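Local coordinates for dipeptide Epimerase (Enterococcus faecalis V583, PDB 3JVA), which belongs to the mandelate racemase/muconate lactonizing enzyme family of the enolase superfamily, pairing an N-terminal alpha+beta domain with a barrel domain that binds a magnesium ion, at residues V8-I13 with G61-I66; G123-Q128 with A310-T315; N234-A239 with T257-N262. All blocks are in the same frame, centred on the assembly; numbering follows the deposited sequence.

Contact 1: V8-I13 with G61-I66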
# COMPACT_ATOMS: atom_id res chain seq x y z
N VAL B 8 -5.50 -32.88 39.78
CA VAL B 8 -6.62 -32.29 39.06
C VAL B 8 -7.92 -33.03 39.36
O VAL B 8 -7.93 -34.25 39.54
CB VAL B 8 -6.39 -32.29 37.52
CG1 VAL B 8 -6.40 -33.70 36.97
CG2 VAL B 8 -7.48 -31.45 36.84
N ARG B 9 -9.01 -32.27 39.43
CA ARG B 9 -10.32 -32.85 39.70
C ARG B 9 -11.36 -32.17 38.82
O ARG B 9 -11.11 -31.10 38.28
CB ARG B 9 -10.69 -32.66 41.18
CG ARG B 9 -11.08 -31.23 41.59
CD ARG B 9 -11.48 -31.20 43.07
NE ARG B 9 -11.96 -29.92 43.58
CZ ARG B 9 -13.20 -29.45 43.44
NH1 ARG B 9 -14.11 -30.15 42.78
NH2 ARG B 9 -13.55 -28.31 44.02
N ALA B 10 -12.50 -32.81 38.66
CA ALA B 10 -13.57 -32.22 37.89
C ALA B 10 -14.36 -31.44 38.93
O ALA B 10 -14.31 -31.76 40.12
CB ALA B 10 -14.44 -33.30 37.26
N SER B 11 -15.07 -30.40 38.49
CA SER B 11 -15.87 -29.60 39.39
C SER B 11 -17.18 -29.38 38.67
O SER B 11 -17.18 -29.00 37.51
CB SER B 11 -15.20 -28.25 39.66
OG SER B 11 -16.01 -27.39 40.46
N LYS B 12 -18.29 -29.64 39.36
CA LYS B 12 -19.61 -29.45 38.77
C LYS B 12 -20.46 -28.64 39.74
O LYS B 12 -20.76 -29.10 40.84
CB LYS B 12 -20.26 -30.80 38.49
CG LYS B 12 -19.44 -31.71 37.58
CD LYS B 12 -20.19 -32.99 37.25
CE LYS B 12 -19.37 -33.89 36.35
NZ LYS B 12 -20.08 -35.16 36.05
N ILE B 13 -20.84 -27.44 39.32
CA ILE B 13 -21.63 -26.56 40.16
C ILE B 13 -22.90 -26.16 39.42
O ILE B 13 -22.83 -25.61 38.32
CB ILE B 13 -20.82 -25.28 40.52
CG1 ILE B 13 -19.55 -25.66 41.29
CG2 ILE B 13 -21.67 -24.34 41.34
CD1 ILE B 13 -19.80 -26.12 42.73
N GLY B 61 -11.13 -33.22 27.39
CA GLY B 61 -9.86 -32.89 26.77
C GLY B 61 -9.00 -32.05 27.69
O GLY B 61 -7.78 -32.20 27.75
N THR B 62 -9.64 -31.14 28.42
CA THR B 62 -8.91 -30.27 29.34
C THR B 62 -8.30 -31.08 30.48
O THR B 62 -7.16 -30.85 30.88
CB THR B 62 -9.84 -29.18 29.90
OG1 THR B 62 -10.30 -28.37 28.81
CG2 THR B 62 -9.10 -28.30 30.91
N LEU B 63 -9.07 -32.03 31.02
CA LEU B 63 -8.55 -32.87 32.10
C LEU B 63 -7.36 -33.68 31.60
O LEU B 63 -6.33 -33.75 32.28
CB LEU B 63 -9.65 -33.81 32.62
CG LEU B 63 -10.78 -33.15 33.40
CD1 LEU B 63 -11.89 -34.15 33.66
CD2 LEU B 63 -10.24 -32.59 34.73
N GLU B 64 -7.48 -34.28 30.42
CA GLU B 64 -6.39 -35.07 29.87
C GLU B 64 -5.12 -34.23 29.67
O GLU B 64 -4.02 -34.65 30.04
CB GLU B 64 -6.80 -35.72 28.54
CG GLU B 64 -5.63 -36.38 27.79
CD GLU B 64 -6.07 -37.26 26.62
OE1 GLU B 64 -7.08 -36.95 25.96
OE2 GLU B 64 -5.37 -38.25 26.34
N THR B 65 -5.29 -33.05 29.09
CA THR B 65 -4.14 -32.18 28.84
C THR B 65 -3.50 -31.71 30.13
O THR B 65 -2.27 -31.70 30.25
CB THR B 65 -4.55 -30.96 27.99
OG1 THR B 65 -5.11 -31.42 26.75
CG2 THR B 65 -3.34 -30.08 27.69
N ILE B 66 -4.31 -31.34 31.12
CA ILE B 66 -3.75 -30.89 32.39
C ILE B 66 -2.87 -31.97 33.01
O ILE B 66 -1.81 -31.68 33.55
CB ILE B 66 -4.85 -30.48 33.38
CG1 ILE B 66 -5.56 -29.22 32.88
CG2 ILE B 66 -4.25 -30.24 34.77
CD1 ILE B 66 -6.72 -28.77 33.73
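Val8 and Leu63 meet methyl to methyl, with CG2 of Val8 3.7 Å from CD2 of Leu63. The same valine methyl also touches Ile66, one helical turn on, whose CG2 lies 4.0 Å from it. CD1 of Ile66 stays a little further off, 4.2 Å from Val8 CG2. One branch of one residue therefore meets two helix residues three positions apart. It can do so because Val8 holds CG2 anti to its backbone N, with CG1 at chi1 68° and the CA–CB bond aimed at the helix. Leu63 comes in differently: its CA–CB bond points neither at the strand nor away from it, and the branched end comes nearer. Its other methyl, CD1, lies loosely beside Ala10, 4.5 Å from CB of that residue, at the solvent side of the contact.

Polar groups play little part. Leu63 CD2 rests 3.9 Å from the carbonyl O of Arg9, an apolar group against a backbone oxygen. The CA–CB bond of Arg9 points away from the helix, and NH1 makes a weak bond to the O of Ala10.

Strand 8-13 and helix 61-66 run nearly antiparallel, at 166°, with axes 9.2 Å apart at closest approach. Val8, Arg9 and Ala10 take part, and from Ser11 onward the strand draws away from the helix.

This is helix-on-sheet packing in the N-terminal domain. Arg9, Ser11 and Ile13 are hydrogen-bonded through the backbone to strand 29-38, whose Val34 also touches Ile66. Helix 96-114 packs on helix 59-73 through Ala97, Ala98 and Ala101, and Glu64 OE1 accepts a bond from Ala60 N of a second subunit.

Contact 2: G123-Q128 with A310-T315; sequences GGYDNQ and AQKNIT
Lys312 lies over the ring of Tyr125, with CB 3.7 Å from the ring centroid and only 3° off the normal, a CH-pi contact at the middle of the face. From there the lysine chain runs outward over the ring: CG sits 3.8 Å from CZ of Tyr125, and CD is as close to the hydroxyl oxygen. A bend at the last torsion (chi4 59°) then places NZ 3.3 Å from Tyr125 OH. Both polar ends have a stronger partner in Glu86 of a neighbouring subunit, whose OE2 takes a salt bridge from Lys312 and a hydrogen bond with the tyrosine hydroxyl.

At its root the tyrosine is tied to the end of helix 298-310. Its backbone N donates to Ala310 O at 3.1 Å, tilted 31° from the carbonyl plane, and its CB rests against the same oxygen. Gly123, lacking a side chain, lets its CA come 3.5 Å from Ala310 O in a CA-H...O contact, while Ala310 CB packs on the N of Gly124.

Gln311 to Ile314 form a type I beta turn that leads out of helix 298-310 into strand 314-317, while the loop 123-128 leads into strand 128-134. Such helix-to-strand turns line the N-terminal end of the strands in a TIM-type barrel, here beside the entry to its first strand.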
# COMPACT_ATOMS: atom_id res chain seq x y z
N GLY B 123 1.09 -5.75 38.82
CA GLY B 123 0.99 -4.34 38.43
C GLY B 123 0.64 -3.42 39.59
O GLY B 123 1.02 -2.25 39.59
N GLY B 124 -0.10 -3.95 40.55
CA GLY B 124 -0.49 -3.20 41.75
C GLY B 124 -1.26 -1.90 41.60
O GLY B 124 -1.34 -1.13 42.55
N TYR B 125 -1.86 -1.66 40.44
CA TYR B 125 -2.60 -0.41 40.23
C TYR B 125 -3.75 -0.19 41.22
O TYR B 125 -3.96 0.93 41.70
CB TYR B 125 -3.14 -0.35 38.80
CG TYR B 125 -3.52 1.05 38.36
CD1 TYR B 125 -2.55 2.04 38.24
CD2 TYR B 125 -4.83 1.37 38.02
CE1 TYR B 125 -2.88 3.33 37.80
CE2 TYR B 125 -5.17 2.65 37.58
CZ TYR B 125 -4.19 3.62 37.47
OH TYR B 125 -4.52 4.89 37.04
N ASP B 126 -4.48 -1.25 41.54
CA ASP B 126 -5.59 -1.15 42.48
C ASP B 126 -5.77 -2.49 43.20
O ASP B 126 -5.20 -3.50 42.79
CB ASP B 126 -6.88 -0.80 41.72
CG ASP B 126 -7.87 -0.02 42.56
OD1 ASP B 126 -7.82 -0.11 43.80
OD2 ASP B 126 -8.72 0.67 41.96
N ASN B 127 -6.56 -2.49 44.27
CA ASN B 127 -6.80 -3.72 45.03
C ASN B 127 -8.27 -4.13 44.95
O ASN B 127 -8.74 -4.94 45.75
CB ASN B 127 -6.39 -3.54 46.49
CG ASN B 127 -7.24 -2.52 47.21
OD1 ASN B 127 -8.07 -1.84 46.61
ND2 ASN B 127 -7.03 -2.39 48.51
N GLN B 128 -8.98 -3.57 43.99
CA GLN B 128 -10.39 -3.88 43.81
C GLN B 128 -10.78 -3.58 42.37
O GLN B 128 -10.05 -2.90 41.65
CB GLN B 128 -11.24 -3.03 44.76
CG GLN B 128 -11.20 -1.54 44.44
CD GLN B 128 -11.92 -0.69 45.48
OE1 GLN B 128 -12.23 0.47 45.24
NE2 GLN B 128 -12.16 -1.26 46.66
N ALA B 310 -4.97 -5.12 39.00
CA ALA B 310 -3.56 -4.78 38.90
C ALA B 310 -3.13 -3.96 37.69
O ALA B 310 -2.19 -3.17 37.78
CB ALA B 310 -2.72 -6.05 38.96
N GLN B 311 -3.81 -4.14 36.56
CA GLN B 311 -3.45 -3.45 35.32
C GLN B 311 -4.32 -2.25 34.97
O GLN B 311 -5.53 -2.38 34.79
CB GLN B 311 -3.47 -4.45 34.16
CG GLN B 311 -2.40 -5.54 34.25
CD GLN B 311 -1.03 -5.03 33.88
OE1 GLN B 311 -0.15 -4.86 34.73
NE2 GLN B 311 -0.83 -4.77 32.59
N LYS B 312 -3.70 -1.08 34.85
CA LYS B 312 -4.42 0.15 34.51
C LYS B 312 -5.22 0.06 33.21
O LYS B 312 -6.35 0.55 33.14
CB LYS B 312 -3.43 1.31 34.42
CG LYS B 312 -4.03 2.59 33.86
CD LYS B 312 -2.96 3.68 33.76
CE LYS B 312 -3.50 4.92 33.07
NZ LYS B 312 -4.68 5.47 33.79
N ASN B 313 -4.64 -0.54 32.18
CA ASN B 313 -5.31 -0.62 30.90
C ASN B 313 -6.50 -1.58 30.81
O ASN B 313 -7.23 -1.57 29.82
CB ASN B 313 -4.31 -0.94 29.78
CG ASN B 313 -4.85 -0.60 28.41
OD1 ASN B 313 -5.20 0.55 28.13
ND2 ASN B 313 -4.94 -1.61 27.55
N ILE B 314 -6.70 -2.42 31.82
CA ILE B 314 -7.87 -3.31 31.82
C ILE B 314 -8.86 -2.44 32.58
O ILE B 314 -8.93 -2.47 33.80
CB ILE B 314 -7.60 -4.64 32.56
CG1 ILE B 314 -6.49 -5.42 31.84
CG2 ILE B 314 -8.87 -5.50 32.56
CD1 ILE B 314 -6.18 -6.78 32.47
N THR B 315 -9.61 -1.66 31.82
CA THR B 315 -10.55 -0.69 32.36
C THR B 315 -11.98 -1.13 32.58
O THR B 315 -12.76 -0.41 33.20
CB THR B 315 -10.57 0.54 31.47
OG1 THR B 315 -11.05 0.16 30.17
CG2 THR B 315 -9.18 1.13 31.34

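Contact 3: N234-A239 with T257-N262; sequences NTTIMA and TVDVIN
The carbonyl O of Ile237 takes two backbone donors: Asp259 N at 2.9 Å, in the carbonyl plane, and Val260 N at 3.2 Å, tilted out of it. Asp259 also returns a bond to the same residue, since its OD2 accepts Ile237 N at 2.8 Å through the anti lone pair, nearly straight at 170°. That carboxylate oxygen is further held by a salt bridge to Lys197 of a neighbouring subunit. Beyond this doubled grip the chains pair as regular parallel strands, Ala239 N bonding to Val260 O, and Asn262 N to Ala239 O at 2.8 Å, almost along the C=O axis. Strands 236-239 and 260-263 are the two arms of a beta-alpha-beta unit of the barrel, joined by helix 246-255.

Met238 and Val260 share one sheet face, CB to CB at 4.0 Å. An extended second torsion (chi2 175°) puts Met238 SD 3.6 Å from Asn262 CB. On the opposite face Ala239 CB packs against Val258 CG1 at 3.8 Å. The side chain of Asn262 lies about 4 Å from the magnesium ion bound by Asp189, Glu215 and Asp240, and its ND2 bonds weakly to Glu215.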
# COMPACT_ATOMS: atom_id res chain seq x y z
N ASN B 234 -20.55 5.10 15.57
CA ASN B 234 -19.98 5.88 16.66
C ASN B 234 -19.82 5.01 17.91
O ASN B 234 -18.97 5.27 18.75
CB ASN B 234 -20.88 7.08 17.00
CG ASN B 234 -20.86 8.14 15.92
OD1 ASN B 234 -19.81 8.47 15.38
ND2 ASN B 234 -22.04 8.68 15.61
N THR B 235 -20.66 3.98 18.02
CA THR B 235 -20.61 3.10 19.18
C THR B 235 -19.29 2.36 19.30
O THR B 235 -18.74 1.89 18.30
CB THR B 235 -21.76 2.06 19.14
OG1 THR B 235 -23.02 2.74 19.18
CG2 THR B 235 -21.67 1.12 20.32
N THR B 236 -18.77 2.28 20.52
CA THR B 236 -17.52 1.57 20.80
C THR B 236 -17.68 0.10 20.42
O THR B 236 -18.61 -0.56 20.86
CB THR B 236 -17.17 1.67 22.30
OG1 THR B 236 -16.89 3.04 22.63
CG2 THR B 236 -15.96 0.80 22.63
N ILE B 237 -16.75 -0.41 19.61
CA ILE B 237 -16.78 -1.80 19.19
C ILE B 237 -15.65 -2.57 19.86
O ILE B 237 -14.50 -2.13 19.85
CB ILE B 237 -16.61 -1.93 17.66
CG1 ILE B 237 -17.76 -1.21 16.94
CG2 ILE B 237 -16.59 -3.40 17.26
CD1 ILE B 237 -19.13 -1.77 17.29
N MET B 238 -15.99 -3.71 20.45
CA MET B 238 -15.02 -4.54 21.15
C MET B 238 -14.87 -5.92 20.54
O MET B 238 -15.86 -6.57 20.19
CB MET B 238 -15.42 -4.67 22.63
CG MET B 238 -14.60 -5.66 23.44
SD MET B 238 -15.07 -5.62 25.20
CE MET B 238 -16.77 -6.01 25.11
N ALA B 239 -13.63 -6.37 20.41
CA ALA B 239 -13.38 -7.70 19.88
C ALA B 239 -13.35 -8.68 21.05
O ALA B 239 -12.80 -8.39 22.10
CB ALA B 239 -12.03 -7.74 19.15
N THR B 257 -8.47 -2.75 13.88
CA THR B 257 -9.76 -3.41 13.73
C THR B 257 -10.87 -3.01 14.70
O THR B 257 -12.04 -2.93 14.31
CB THR B 257 -9.60 -4.95 13.82
OG1 THR B 257 -8.50 -5.37 13.00
CG2 THR B 257 -10.87 -5.64 13.34
N VAL B 258 -10.52 -2.75 15.96
CA VAL B 258 -11.52 -2.40 16.98
C VAL B 258 -11.13 -1.29 17.94
O VAL B 258 -10.00 -0.80 17.94
CB VAL B 258 -11.88 -3.63 17.84
CG1 VAL B 258 -12.57 -4.69 16.99
CG2 VAL B 258 -10.62 -4.20 18.49
N ASP B 259 -12.09 -0.90 18.79
CA ASP B 259 -11.87 0.14 19.78
C ASP B 259 -11.37 -0.42 21.11
O ASP B 259 -10.63 0.24 21.82
CB ASP B 259 -13.17 0.90 20.05
CG ASP B 259 -13.69 1.60 18.82
OD1 ASP B 259 -12.94 2.41 18.24
OD2 ASP B 259 -14.86 1.35 18.45
N VAL B 260 -11.80 -1.64 21.42
CA VAL B 260 -11.45 -2.30 22.68
C VAL B 260 -11.30 -3.80 22.47
O VAL B 260 -11.90 -4.38 21.56
CB VAL B 260 -12.56 -2.06 23.73
CG1 VAL B 260 -12.19 -2.70 25.07
CG2 VAL B 260 -12.79 -0.57 23.90
N ILE B 261 -10.49 -4.44 23.31
CA ILE B 261 -10.29 -5.88 23.20
C ILE B 261 -10.63 -6.57 24.51
O ILE B 261 -10.18 -6.16 25.57
CB ILE B 261 -8.84 -6.20 22.77
CG1 ILE B 261 -8.65 -5.80 21.30
CG2 ILE B 261 -8.54 -7.69 22.97
CD1 ILE B 261 -7.22 -5.95 20.79
N ASN B 262 -11.44 -7.63 24.42
CA ASN B 262 -11.86 -8.38 25.59
C ASN B 262 -10.99 -9.61 25.80
O ASN B 262 -10.92 -10.50 24.95
CB ASN B 262 -13.33 -8.79 25.43
CG ASN B 262 -13.96 -9.28 26.73
OD1 ASN B 262 -13.51 -8.95 27.83
ND2 ASN B 262 -15.03 -10.06 26.60

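From the N terminus, contact 1 is the first to close, bringing helix 59-73 back onto the long strand 3-21 and keeping its loop within the N-terminal domain. The chain then passes into the barrel at 123-128, where contact 2 opens and stays open for most of the barrel until 310-315 returns, so it ties the approach to the first barrel strand to the turn after helix 298-310. Contact 3 opens and closes within that span, pairing two successive strands of the same sheet, with one helix in the chain between them. Contacts 2 and 3 come within about 6 Å at their nearest atoms, whereas contacts 1 and 3 lie on opposite sides of the chain's centre.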